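Local atomic coordinates of BlEst2 (Bacillus licheniformis, PDB entry 6WPX), a protein that probably hydrolyses ester bonds as a lipase or esterase, crystallised here in a propeptide form, its C-terminal domain having autoinhibitory effects. Residues A405-S410 with I451-K456. Sequence-based numbering, arbitrary orientation.
Sequences ANVKAS and IDLSGK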
loop_
_atom_site.group_PDB
_atom_site.type_symbol
_atom_site.label_atom_id
_atom_site.label_comp_id
_atom_site.label_asym_id
_atom_site.label_seq_id
_atom_site.Cartn_x
_atom_site.Cartn_y
_atom_site.Cartn_z
ATOM N N ALA A 405 27.348 -1.142 16.776
ATOM C CA ALA A 405 28.576 -0.317 16.880
ATOM C C ALA A 405 28.797 0.601 15.673
ATOM O O ALA A 405 28.571 0.155 14.544
ATOM C CB ALA A 405 29.757 -1.237 17.040
ATOM N N ASN A 406 29.279 1.818 15.951
ATOM C CA ASN A 406 29.634 2.876 14.968
ATOM C C ASN A 406 28.416 3.203 14.092
ATOM O O ASN A 406 28.597 3.317 12.875
ATOM C CB ASN A 406 30.841 2.466 14.123
ATOM C CG ASN A 406 31.978 1.803 14.884
ATOM O OD1 ASN A 406 32.063 1.874 16.103
ATOM N ND2 ASN A 406 32.860 1.129 14.170
ATOM N N VAL A 407 27.255 3.437 14.700
ATOM C CA VAL A 407 26.003 3.653 13.924
ATOM C C VAL A 407 25.907 5.065 13.357
ATOM O O VAL A 407 25.892 6.011 14.124
ATOM C CB VAL A 407 24.720 3.334 14.717
ATOM C CG1 VAL A 407 23.485 3.657 13.891
ATOM C CG2 VAL A 407 24.668 1.915 15.245
ATOM N N LYS A 408 25.715 5.161 12.045
ATOM C CA LYS A 408 25.554 6.436 11.350
ATOM C C LYS A 408 24.169 6.469 10.685
ATOM O O LYS A 408 23.616 5.406 10.362
ATOM C CB LYS A 408 26.655 6.642 10.298
ATOM C CG LYS A 408 28.047 6.874 10.891
ATOM C CD LYS A 408 28.292 8.336 11.281
ATOM C CE LYS A 408 29.617 8.520 11.980
ATOM N NZ LYS A 408 29.744 9.880 12.563
ATOM N N ALA A 409 23.604 7.684 10.511
ATOM C CA ALA A 409 22.303 7.912 9.899
ATOM C C ALA A 409 22.332 9.155 9.039
ATOM O O ALA A 409 22.617 10.239 9.539
ATOM C CB ALA A 409 21.240 8.058 10.965
ATOM N N SER A 410 22.045 9.005 7.744
ATOM C CA SER A 410 21.976 10.134 6.808
ATOM C C SER A 410 20.502 10.310 6.425
ATOM O O SER A 410 19.796 9.322 6.196
ATOM C CB SER A 410 22.873 9.905 5.595
ATOM O OG SER A 410 22.443 8.774 4.859
ATOM N N ILE A 451 15.759 7.547 6.146
ATOM C CA ILE A 451 16.895 7.507 7.064
ATOM C C ILE A 451 17.746 6.313 6.691
ATOM O O ILE A 451 17.307 5.170 6.839
ATOM C CB ILE A 451 16.462 7.478 8.567
ATOM C CG1 ILE A 451 15.557 8.686 8.932
ATOM C CG2 ILE A 451 17.695 7.406 9.504
ATOM C CD1 ILE A 451 14.121 8.287 9.121
ATOM N N ASP A 452 18.947 6.576 6.173
ATOM C CA ASP A 452 19.870 5.498 5.817
ATOM C C ASP A 452 20.816 5.223 6.967
ATOM O O ASP A 452 21.602 6.097 7.353
ATOM C CB ASP A 452 20.637 5.802 4.514
ATOM C CG ASP A 452 19.869 5.231 3.330
ATOM O OD1 ASP A 452 19.925 3.986 3.127
ATOM O OD2 ASP A 452 19.160 6.011 2.646
ATOM N N LEU A 453 20.707 4.017 7.524
ATOM C CA LEU A 453 21.508 3.527 8.630
ATOM C C LEU A 453 22.617 2.634 8.151
ATOM O O LEU A 453 22.405 1.768 7.307
ATOM C CB LEU A 453 20.640 2.732 9.620
ATOM C CG LEU A 453 19.511 3.455 10.346
ATOM C CD1 LEU A 453 18.822 2.505 11.293
ATOM C CD2 LEU A 453 20.036 4.631 11.178
ATOM N N SER A 454 23.799 2.807 8.751
ATOM C CA SER A 454 24.992 2.011 8.510
ATOM C C SER A 454 25.731 1.837 9.843
ATOM O O SER A 454 25.525 2.609 10.776
ATOM C CB SER A 454 25.911 2.701 7.501
ATOM O OG SER A 454 26.298 3.980 7.974
ATOM N N GLY A 455 26.605 0.845 9.882
ATOM C CA GLY A 455 27.437 0.530 11.032
ATOM C C GLY A 455 27.868 -0.917 11.025
ATOM O O GLY A 455 27.876 -1.574 9.984
ATOM N N LYS A 456 28.207 -1.428 12.202
ATOM C CA LYS A 456 28.670 -2.791 12.388
ATOM C C LYS A 456 27.764 -3.508 13.355
ATOM O O LYS A 456 27.231 -2.870 14.264
ATOM C CB LYS A 456 30.086 -2.759 12.974
ATOM C CG LYS A 456 31.206 -2.910 11.958
ATOM C CD LYS A 456 32.582 -2.622 12.603
ATOM C CE LYS A 456 32.878 -3.456 13.833
ATOM N NZ LYS A 456 34.178 -3.115 14.464
#
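An antiparallel strand pair interrupted by a beta bulge joins A405-S410 to I451-K456 in a five-stranded antiparallel sheet, separate from the mixed seven-stranded sheet of the chain; the axes of strands 407-410 and 451-456 come within 4.6 Å, at 159° between their N-to-C directions. The bulge follows from the register: A405 pairs with K456 but K408 with S454, so N406 and V407 together stand against the single residue G455. N406 has positive phi and psi where the chain turns a corner, and G455, with phi 156°, takes a backbone shape open chiefly to glycine; its CA lies 3.5 Å from N406 O. Three hydrogen-bonded pairs, A405-K456, K408-S454 and S410-D452, supply two backbone bonds each, among them K408 N to S454 O at 2.9 Å. S454 O also takes a weak CA-H...O contact from V407 CA, at 3.4 Å and within the bulge. Where A409 faces L453 in a non-hydrogen-bonded pair, A409 CA lies 3.2 Å from D452 O. On this face A409 CB meets L453 CD2 at 3.6 Å and I451 CG2 at 3.9 Å, touching one methyl of each branched neighbour; I432 of helix 432-438 packs against A409, V407 and L453, while I393 and V397 of helix 389-397 also reach L453. The other face is mostly polar, carrying K408, S410, D452, S454 and K456. The buried carboxylate of D452 turns to partners elsewhere, with OD1 in a salt bridge to R293 and hydrogen-bonded to T466, and OD2 accepting from W161 NE1. Beside it, S410 OG, lying between its own backbone N and carbonyl carbon (chi1 63°), rests 3.5 Å from D452 CB.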